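Local coordinates for DUF4136 domain-containing protein (Bacteroides thetaiotaomicron, PDB 4F54) that is of unknown function but belongs to the DUF4136 family, in the TolB_N clan, and is probably a lipoprotein in its natural form, at residues 86-98 and 106-119. Residues are numbered along the deposited sequence; the frame is centred on the assembly and turned at random.
Sequences GIQVSYIASTYYF and WWWGYPGYWGPSYW. With SO4 (sulfate ion), chain B.
W106 presents CE3 over one face of the F98 phenyl, 3.6 Å from F98 CE2, with the two ring planes 54° apart, while I92 CD1 meets the indole in its plane, 3.5 Å from W106 CH2. A wide indole suits this place because it reaches both the end of strand 86-92 and the loop beyond it; its NE1 bonds to the carbonyl of Y133. Next to it, W107 NE1 is hydrogen-bonded to E143. At Y110 the ring edge turns toward the face of Y97 in an offset edge-to-face pair, planes at 66°, and its hydroxyl reaches the carbonyl of S47. P111 offers a ring CH2 suited to an aromatic face, its CD lying 3.5 Å from the centroid of the Y97 ring. With an alanine here instead of Y97, P111 CD is likely to lose that face and the Y110 edge its partner.

Beyond the type I turn from Y110 to Y113, a water links the Y113 hydroxyl to S90 OG, and the phenol also hydrogen-bonds E143. W114 combines a flat face, its five-membered ring centroid 3.6 Å from Q88 CB, with an edge N-H: NE1 makes two weak bonds, to S90 OG and V89 O. Q88 CG sits between the backbone N and the carbonyl carbon (chi1 58°), and the long chain passes along W114, carrying an acceptor and a donor at its end. W119 NE1 gives Q88 OE1 a nearly straight bond of 2.8 Å, in the indole plane but tilted from the carbonyl plane. W119 CH2 also lies 3.5 Å from G86 CA, where any side chain would collide with the indole. The aromatic-rich segment thus roofs one face of the sheet, and W107, Y113 and Q88 NE2 converge on the E143 carboxylate of strand 139-146, probably favouring its charged form.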
ATOM      1  N   GLY A  86      -7.291   5.133   5.263  1.00 19.41           N
ATOM      2  CA  GLY A  86      -5.864   5.458   5.226  1.00 21.09           C
ATOM      3  C   GLY A  86      -5.184   4.647   4.169  1.00 19.46           C
ATOM      4  O   GLY A  86      -5.587   3.513   3.913  1.00 18.90           O
ATOM      5  N   ILE A  87      -4.152   5.209   3.521  1.00 19.72           N
ATOM      6  CA  ILE A  87      -3.325   4.456   2.617  1.00 18.44           C
ATOM      7  C   ILE A  87      -1.874   4.567   3.064  1.00 19.73           C
ATOM      8  O   ILE A  87      -1.357   5.679   3.355  1.00 19.08           O
ATOM      9  CB  ILE A  87      -3.453   4.995   1.167  1.00 17.50           C
ATOM     10  CG1 ILE A  87      -4.910   4.896   0.662  1.00 19.61           C
ATOM     11  CG2 ILE A  87      -2.506   4.261   0.182  1.00 19.76           C
ATOM     12  CD1 ILE A  87      -5.138   5.600  -0.674  1.00 20.94           C
ATOM     13  N   GLN A  88      -1.203   3.403   3.104  1.00 18.59           N
ATOM     14  CA  GLN A  88       0.238   3.351   3.376  1.00 17.30           C
ATOM     15  C   GLN A  88       0.901   2.585   2.234  1.00 20.40           C
ATOM     16  O   GLN A  88       0.344   1.587   1.711  1.00 17.59           O
ATOM     17  CB  GLN A  88       0.529   2.674   4.739  1.00 19.95           C
ATOM     18  CG  GLN A  88      -0.008   1.233   4.884  1.00 19.65           C
ATOM     19  CD  GLN A  88      -0.051   0.730   6.294  1.00 17.04           C
ATOM     20  OE1 GLN A  88      -0.112   1.543   7.245  1.00 18.34           O
ATOM     21  NE2 GLN A  88       0.028  -0.595   6.484  1.00 17.78           N
ATOM     22  N   VAL A  89       2.057   3.104   1.795  1.00 18.34           N
ATOM     23  CA  VAL A  89       2.803   2.612   0.616  1.00 19.69           C
ATOM     24  C   VAL A  89       4.214   2.274   1.095  1.00 20.75           C
ATOM     25  O   VAL A  89       4.844   3.057   1.822  1.00 18.38           O
ATOM     26  CB  VAL A  89       2.888   3.652  -0.528  1.00 20.98           C
ATOM     27  CG1 VAL A  89       3.613   3.078  -1.754  1.00 19.24           C
ATOM     28  CG2 VAL A  89       1.483   4.174  -0.962  1.00 19.06           C
ATOM     29  N   SER A  90       4.721   1.126   0.672  1.00 16.61           N
ATOM     30  CA  SER A  90       6.094   0.696   0.957  1.00 17.62           C
ATOM     31  C   SER A  90       6.806   0.175  -0.302  1.00 18.81           C
ATOM     32  O   SER A  90       6.197  -0.477  -1.151  1.00 19.15           O
ATOM     33  CB  SER A  90       6.140  -0.410   2.000  1.00 20.55           C
ATOM     34  OG  SER A  90       5.441  -0.030   3.183  1.00 20.47           O
ATOM     35  N   TYR A  91       8.073   0.552  -0.422  1.00 22.75           N
ATOM     36  CA  TYR A  91       8.984   0.044  -1.433  1.00 21.42           C
ATOM     37  C   TYR A  91       9.934  -1.008  -0.824  1.00 20.14           C
ATOM     38  O   TYR A  91      10.612  -0.705   0.141  1.00 19.91           O
ATOM     39  CB  TYR A  91       9.790   1.190  -1.986  1.00 19.49           C
ATOM     40  CG  TYR A  91      10.790   0.811  -3.033  1.00 19.63           C
ATOM     41  CD1 TYR A  91      10.370   0.320  -4.276  1.00 19.59           C
ATOM     42  CD2 TYR A  91      12.162   0.970  -2.836  1.00 22.10           C
ATOM     43  CE1 TYR A  91      11.288   0.004  -5.290  1.00 18.83           C
ATOM     44  CE2 TYR A  91      13.085   0.635  -3.838  1.00 18.86           C
ATOM     45  CZ  TYR A  91      12.648   0.116  -5.065  1.00 18.69           C
ATOM     46  OH  TYR A  91      13.581  -0.208  -6.063  1.00 22.56           O
ATOM     47  N   ILE A  92       9.983  -2.192  -1.436  1.00 19.36           N
ATOM     48  CA  ILE A  92      10.812  -3.271  -0.977  1.00 17.49           C
ATOM     49  C   ILE A  92      12.153  -3.186  -1.684  1.00 18.69           C
ATOM     50  O   ILE A  92      12.236  -3.462  -2.891  1.00 19.57           O
ATOM     51  CB  ILE A  92      10.129  -4.661  -1.202  1.00 19.22           C
ATOM     52  CG1 ILE A  92       8.661  -4.654  -0.669  1.00 22.63           C
ATOM     53  CG2 ILE A  92      11.047  -5.780  -0.657  1.00 18.92           C
ATOM     54  CD1 ILE A  92       7.885  -5.910  -1.058  1.00 24.71           C
ATOM     55  N   ALA A  93      13.181  -2.810  -0.925  1.00 20.16           N
ATOM     56  CA  ALA A  93      14.586  -2.711  -1.404  1.00 20.50           C
ATOM     57  C   ALA A  93      15.418  -3.917  -0.970  1.00 20.80           C
ATOM     58  O   ALA A  93      16.493  -4.176  -1.525  1.00 20.49           O
ATOM     59  CB  ALA A  93      15.238  -1.422  -0.917  1.00 21.22           C
ATOM     60  N   SER A  94      14.936  -4.634   0.044  1.00 21.78           N
ATOM     61  CA  SER A  94      15.610  -5.830   0.582  1.00 21.21           C
ATOM     62  C   SER A  94      14.557  -6.804   1.110  1.00 23.35           C
ATOM     63  O   SER A  94      13.580  -6.397   1.763  1.00 22.68           O
ATOM     64  CB  SER A  94      16.455  -5.479   1.800  1.00 20.68           C
ATOM     65  OG  SER A  94      17.168  -6.652   2.303  1.00 24.03           O
ATOM     66  N   THR A  95      14.794  -8.081   0.897  1.00 23.46           N
ATOM     67  CA  THR A  95      13.947  -9.121   1.525  1.00 22.16           C
ATOM     68  C   THR A  95      14.655  -9.860   2.679  1.00 25.88           C
ATOM     69  O   THR A  95      14.227 -10.937   3.088  1.00 25.44           O
ATOM     70  CB  THR A  95      13.463 -10.130   0.456  1.00 23.37           C
ATOM     71  OG1 THR A  95      14.588 -10.838  -0.075  1.00 25.26           O
ATOM     72  CG2 THR A  95      12.680  -9.400  -0.616  1.00 25.81           C
ATOM     73  N   TYR A  96      15.738  -9.261   3.202  1.00 22.18           N
ATOM     74  CA  TYR A  96      16.515  -9.812   4.302  1.00 27.29           C
ATOM     75  C   TYR A  96      15.641 -10.280   5.471  1.00 29.67           C
ATOM     76  O   TYR A  96      15.823 -11.385   5.980  1.00 29.39           O
ATOM     77  CB  TYR A  96      17.520  -8.776   4.754  1.00 26.20           C
ATOM     78  CG  TYR A  96      18.366  -9.119   5.966  1.00 30.68           C
ATOM     79  CD1 TYR A  96      19.435  -9.995   5.868  1.00 36.93           C
ATOM     80  CD2 TYR A  96      18.140  -8.485   7.187  1.00 38.30           C
ATOM     81  CE1 TYR A  96      20.249 -10.265   6.973  1.00 39.91           C
ATOM     82  CE2 TYR A  96      18.931  -8.743   8.294  1.00 47.30           C
ATOM     83  CZ  TYR A  96      19.981  -9.637   8.179  1.00 53.36           C
ATOM     84  OH  TYR A  96      20.750  -9.897   9.282  1.00 58.64           O
ATOM     85  N   TYR A  97      14.625  -9.486   5.820  1.00 28.00           N
ATOM     86  CA  TYR A  97      13.753  -9.842   6.919  1.00 29.32           C
ATOM     87  C   TYR A  97      12.688 -10.899   6.564  1.00 31.11           C
ATOM     88  O   TYR A  97      12.028 -11.412   7.465  1.00 33.76           O
ATOM     89  CB  TYR A  97      13.131  -8.580   7.547  1.00 28.65           C
ATOM     90  CG  TYR A  97      14.105  -7.767   8.394  1.00 27.70           C
ATOM     91  CD1 TYR A  97      14.441  -8.164   9.695  1.00 34.83           C
ATOM     92  CD2 TYR A  97      14.721  -6.637   7.879  1.00 28.92           C
ATOM     93  CE1 TYR A  97      15.320  -7.415  10.464  1.00 30.71           C
ATOM     94  CE2 TYR A  97      15.605  -5.884   8.636  1.00 31.74           C
ATOM     95  CZ  TYR A  97      15.907  -6.271   9.919  1.00 38.53           C
ATOM     96  OH  TYR A  97      16.794  -5.489  10.621  1.00 42.22           O
ATOM     97  N   PHE A  98      12.523 -11.282   5.297  1.00 25.92           N
ATOM     98  CA  PHE A  98      11.439 -12.185   4.921  1.00 27.23           C
ATOM     99  C   PHE A  98      11.877 -13.633   4.772  1.00 34.43           C
ATOM    100  O   PHE A  98      11.041 -14.518   4.864  1.00 38.14           O
ATOM    101  CB  PHE A  98      10.743 -11.715   3.668  1.00 26.15           C
ATOM    102  CG  PHE A  98      10.317 -10.283   3.733  1.00 25.14           C
ATOM    103  CD1 PHE A  98       9.841  -9.750   4.910  1.00 26.82           C
ATOM    104  CD2 PHE A  98      10.455  -9.442   2.642  1.00 26.04           C
ATOM    105  CE1 PHE A  98       9.492  -8.427   4.994  1.00 24.74           C
ATOM    106  CE2 PHE A  98      10.028  -8.123   2.708  1.00 25.07           C
ATOM    107  CZ  PHE A  98       9.581  -7.601   3.915  1.00 23.71           C
ATOM    108  N   TRP A 106       3.857 -11.183   4.816  1.00 20.60           N
ATOM    109  CA  TRP A 106       5.257 -11.336   5.229  1.00 21.27           C
ATOM    110  C   TRP A 106       5.869 -10.007   5.570  1.00 21.97           C
ATOM    111  O   TRP A 106       6.807  -9.967   6.327  1.00 23.78           O
ATOM    112  CB  TRP A 106       6.113 -12.106   4.192  1.00 21.49           C
ATOM    113  CG  TRP A 106       5.747 -11.878   2.746  1.00 21.53           C
ATOM    114  CD1 TRP A 106       5.012 -12.714   1.924  1.00 22.49           C
ATOM    115  CD2 TRP A 106       6.078 -10.707   1.913  1.00 20.71           C
ATOM    116  NE1 TRP A 106       4.844 -12.158   0.669  1.00 23.82           N
ATOM    117  CE2 TRP A 106       5.454 -10.947   0.596  1.00 23.71           C
ATOM    118  CE3 TRP A 106       6.805  -9.519   2.117  1.00 24.57           C
ATOM    119  CZ2 TRP A 106       5.571 -10.043  -0.451  1.00 23.32           C
ATOM    120  CZ3 TRP A 106       6.903  -8.619   1.041  1.00 22.98           C
ATOM    121  CH2 TRP A 106       6.286  -8.877  -0.207  1.00 25.40           C
ATOM    122  N   TRP A 107       5.294  -8.909   5.075  1.00 19.80           N
ATOM    123  CA  TRP A 107       5.829  -7.578   5.276  1.00 18.75           C
ATOM    124  C   TRP A 107       5.735  -7.235   6.710  1.00 18.92           C
ATOM    125  O   TRP A 107       6.498  -6.407   7.143  1.00 22.36           O
ATOM    126  CB  TRP A 107       5.154  -6.552   4.367  1.00 21.03           C
ATOM    127  CG  TRP A 107       3.660  -6.722   4.232  1.00 21.99           C
ATOM    128  CD1 TRP A 107       2.663  -6.096   4.980  1.00 23.35           C
ATOM    129  CD2 TRP A 107       2.948  -7.601   3.292  1.00 17.71           C
ATOM    130  NE1 TRP A 107       1.429  -6.500   4.580  1.00 19.74           N
ATOM    131  CE2 TRP A 107       1.537  -7.395   3.528  1.00 17.43           C
ATOM    132  CE3 TRP A 107       3.336  -8.492   2.299  1.00 19.43           C
ATOM    133  CZ2 TRP A 107       0.565  -8.111   2.853  1.00 23.33           C
ATOM    134  CZ3 TRP A 107       2.336  -9.175   1.581  1.00 21.23           C
ATOM    135  CH2 TRP A 107       0.970  -8.957   1.855  1.00 21.01           C
ATOM    136  N   TRP A 108       4.831  -7.870   7.472  1.00 19.90           N
ATOM    137  CA  TRP A 108       4.764  -7.642   8.923  1.00 19.82           C
ATOM    138  C   TRP A 108       6.005  -8.057   9.636  1.00 22.74           C
ATOM    139  O   TRP A 108       6.203  -7.638  10.791  1.00 25.44           O
ATOM    140  CB  TRP A 108       3.643  -8.411   9.582  1.00 24.50           C
ATOM    141  CG  TRP A 108       2.271  -7.982   9.165  1.00 21.74           C
ATOM    142  CD1 TRP A 108       1.873  -6.806   8.547  1.00 23.61           C
ATOM    143  CD2 TRP A 108       1.064  -8.748   9.344  1.00 22.80           C
ATOM    144  NE1 TRP A 108       0.525  -6.798   8.331  1.00 23.52           N
ATOM    145  CE2 TRP A 108      -0.017  -7.939   8.784  1.00 21.48           C
ATOM    146  CE3 TRP A 108       0.776  -9.999   9.896  1.00 23.31           C
ATOM    147  CZ2 TRP A 108      -1.330  -8.385   8.773  1.00 25.45           C
ATOM    148  CZ3 TRP A 108      -0.561 -10.401   9.910  1.00 23.23           C
ATOM    149  CH2 TRP A 108      -1.573  -9.614   9.356  1.00 24.25           C
ATOM    150  N   GLY A 109       6.810  -8.908   9.026  1.00 21.69           N
ATOM    151  CA  GLY A 109       8.081  -9.342   9.613  1.00 22.83           C
ATOM    152  C   GLY A 109       9.185  -8.290   9.572  1.00 23.55           C
ATOM    153  O   GLY A 109      10.217  -8.488  10.183  1.00 24.91           O
ATOM    154  N   TYR A 110       8.994  -7.193   8.834  1.00 24.65           N
ATOM    155  CA  TYR A 110       9.985  -6.121   8.816  1.00 22.63           C
ATOM    156  C   TYR A 110       9.805  -5.281  10.073  1.00 22.66           C
ATOM    157  O   TYR A 110       8.709  -4.709  10.274  1.00 22.80           O
ATOM    158  CB  TYR A 110       9.818  -5.224   7.591  1.00 21.22           C
ATOM    159  CG  TYR A 110      10.783  -4.088   7.545  1.00 23.55           C
ATOM    160  CD1 TYR A 110      12.145  -4.329   7.627  1.00 21.40           C
ATOM    161  CD2 TYR A 110      10.355  -2.769   7.480  1.00 21.67           C
ATOM    162  CE1 TYR A 110      13.064  -3.304   7.617  1.00 24.99           C
ATOM    163  CE2 TYR A 110      11.266  -1.722   7.436  1.00 29.30           C
ATOM    164  CZ  TYR A 110      12.610  -1.993   7.517  1.00 26.31           C
ATOM    165  OH  TYR A 110      13.505  -0.961   7.530  1.00 31.61           O
ATOM    166  N   PRO A 111      10.838  -5.211  10.941  1.00 21.84           N
ATOM    167  CA  PRO A 111      10.679  -4.442  12.219  1.00 22.14           C
ATOM    168  C   PRO A 111      10.238  -2.998  12.023  1.00 24.72           C
ATOM    169  O   PRO A 111       9.546  -2.478  12.852  1.00 27.19           O
ATOM    170  CB  PRO A 111      12.065  -4.514  12.854  1.00 27.56           C
ATOM    171  CG  PRO A 111      12.680  -5.738  12.257  1.00 30.14           C
ATOM    172  CD  PRO A 111      12.191  -5.795  10.843  1.00 27.71           C
ATOM    173  N   GLY A 112      10.627  -2.369  10.932  1.00 23.05           N
ATOM    174  CA  GLY A 112      10.233  -0.979  10.680  1.00 25.25           C
ATOM    175  C   GLY A 112       8.921  -0.767   9.957  1.00 25.41           C
ATOM    176  O   GLY A 112       8.625   0.347   9.546  1.00 23.44           O
ATOM    177  N   TYR A 113       8.118  -1.813   9.784  1.00 23.26           N
ATOM    178  CA  TYR A 113       6.924  -1.696   8.959  1.00 20.16           C
ATOM    179  C   TYR A 113       5.935  -0.758   9.640  1.00 21.78           C
ATOM    180  O   TYR A 113       5.942  -0.646  10.860  1.00 22.02           O
ATOM    181  CB  TYR A 113       6.257  -3.057   8.751  1.00 19.50           C
ATOM    182  CG  TYR A 113       5.214  -3.023   7.642  1.00 17.37           C
ATOM    183  CD1 TYR A 113       5.624  -2.784   6.333  1.00 19.85           C
ATOM    184  CD2 TYR A 113       3.841  -3.092   7.916  1.00 17.55           C
ATOM    185  CE1 TYR A 113       4.709  -2.679   5.332  1.00 22.56           C
ATOM    186  CE2 TYR A 113       2.909  -3.038   6.881  1.00 18.30           C
ATOM    187  CZ  TYR A 113       3.356  -2.779   5.634  1.00 20.59           C
ATOM    188  OH  TYR A 113       2.464  -2.728   4.616  1.00 21.25           O
ATOM    189  N   TRP A 114       5.070  -0.148   8.847  1.00 20.08           N
ATOM    190  CA  TRP A 114       3.955   0.643   9.385  1.00 20.24           C
ATOM    191  C   TRP A 114       3.284  -0.020  10.549  1.00 19.67           C
ATOM    192  O   TRP A 114       3.038  -1.226  10.511  1.00 21.83           O
ATOM    193  CB  TRP A 114       2.911   0.856   8.288  1.00 17.59           C
ATOM    194  CG  TRP A 114       3.430   1.580   7.086  1.00 20.08           C
ATOM    195  CD1 TRP A 114       3.906   1.029   5.878  1.00 18.54           C
ATOM    196  CD2 TRP A 114       3.564   3.012   6.921  1.00 19.28           C
ATOM    197  NE1 TRP A 114       4.251   2.014   4.989  1.00 19.18           N
ATOM    198  CE2 TRP A 114       4.127   3.235   5.578  1.00 18.54           C
ATOM    199  CE3 TRP A 114       3.227   4.111   7.690  1.00 17.78           C
ATOM    200  CZ2 TRP A 114       4.354   4.525   5.071  1.00 20.31           C
ATOM    201  CZ3 TRP A 114       3.540   5.388   7.192  1.00 20.90           C
ATOM    202  CH2 TRP A 114       4.036   5.582   5.897  1.00 23.55           C
ATOM    203  N   GLY A 115       3.076   0.728  11.634  1.00 22.80           N
ATOM    204  CA  GLY A 115       2.343   0.215  12.756  1.00 20.98           C
ATOM    205  C   GLY A 115       0.915   0.675  12.763  1.00 20.89           C
ATOM    206  O   GLY A 115       0.630   1.805  12.356  1.00 19.62           O
ATOM    207  N   PRO A 116       0.011  -0.149  13.331  1.00 19.54           N
ATOM    208  CA  PRO A 116      -1.378   0.360  13.427  1.00 19.26           C
ATOM    209  C   PRO A 116      -1.492   1.645  14.196  1.00 18.41           C
ATOM    210  O   PRO A 116      -2.399   2.481  13.955  1.00 19.26           O
ATOM    211  CB  PRO A 116      -2.111  -0.755  14.176  1.00 19.69           C
ATOM    212  CG  PRO A 116      -1.364  -1.986  13.751  1.00 22.04           C
ATOM    213  CD  PRO A 116       0.090  -1.575  13.716  1.00 23.44           C
ATOM    214  N   SER A 117      -0.627   1.783  15.184  1.00 18.85           N
ATOM    215  CA  SER A 117      -0.672   2.982  16.046  1.00 23.71           C
ATOM    216  C   SER A 117      -0.188   4.281  15.354  1.00 21.34           C
ATOM    217  O   SER A 117      -0.395   5.358  15.856  1.00 21.08           O
ATOM    218  CB  SER A 117       0.082   2.792  17.373  1.00 24.37           C
ATOM    219  OG  SER A 117       1.458   2.603  17.119  1.00 28.36           O
ATOM    220  N   TYR A 118       0.411   4.169  14.167  1.00 18.58           N
ATOM    221  CA  TYR A 118       0.607   5.371  13.337  1.00 20.20           C
ATOM    222  C   TYR A 118      -0.756   6.060  13.062  1.00 19.64           C
ATOM    223  O   TYR A 118      -0.876   7.292  13.074  1.00 20.77           O
ATOM    224  CB  TYR A 118       1.314   4.979  12.036  1.00 19.35           C
ATOM    225  CG  TYR A 118       1.289   6.072  10.990  1.00 22.92           C
ATOM    226  CD1 TYR A 118       2.186   7.154  11.061  1.00 25.19           C
ATOM    227  CD2 TYR A 118       0.362   6.050   9.987  1.00 21.06           C
ATOM    228  CE1 TYR A 118       2.152   8.178  10.130  1.00 25.46           C
ATOM    229  CE2 TYR A 118       0.320   7.057   9.008  1.00 22.63           C
ATOM    230  CZ  TYR A 118       1.218   8.121   9.101  1.00 23.01           C
ATOM    231  OH  TYR A 118       1.107   9.106   8.134  1.00 25.71           O
ATOM    232  N   TRP A 119      -1.772   5.222  12.781  1.00 18.21           N
ATOM    233  CA  TRP A 119      -3.094   5.677  12.347  1.00 20.40           C
ATOM    234  C   TRP A 119      -4.040   6.090  13.446  1.00 22.27           C
ATOM    235  O   TRP A 119      -4.872   6.976  13.243  1.00 23.10           O
ATOM    236  CB  TRP A 119      -3.747   4.550  11.520  1.00 17.12           C
ATOM    237  CG  TRP A 119      -3.050   4.286  10.206  1.00 19.52           C
ATOM    238  CD1 TRP A 119      -2.206   3.247   9.883  1.00 18.12           C
ATOM    239  CD2 TRP A 119      -3.077   5.137   9.059  1.00 18.09           C
ATOM    240  NE1 TRP A 119      -1.744   3.362   8.601  1.00 20.99           N
ATOM    241  CE2 TRP A 119      -2.222   4.516   8.050  1.00 19.19           C
ATOM    242  CE3 TRP A 119      -3.732   6.345   8.771  1.00 17.29           C
ATOM    243  CZ2 TRP A 119      -2.030   5.102   6.773  1.00 19.33           C
ATOM    244  CZ3 TRP A 119      -3.546   6.917   7.505  1.00 18.75           C
ATOM    245  CH2 TRP A 119      -2.721   6.315   6.534  1.00 19.49           C
TER
HETATM  246  S   SO4 B 302       2.877  11.987   7.128  1.00 32.95           S
HETATM  247  O1  SO4 B 302       2.937  11.028   8.286  1.00 32.28           O
HETATM  248  O2  SO4 B 302       1.675  11.841   6.272  1.00 28.01           O
HETATM  249  O3  SO4 B 302       2.868  13.400   7.606  1.00 37.99           O
HETATM  250  O4  SO4 B 302       4.135  11.799   6.327  1.00 31.78           O
HETATM  251  O   HOH W   1       2.781  -0.555   2.808  1.00 17.56           O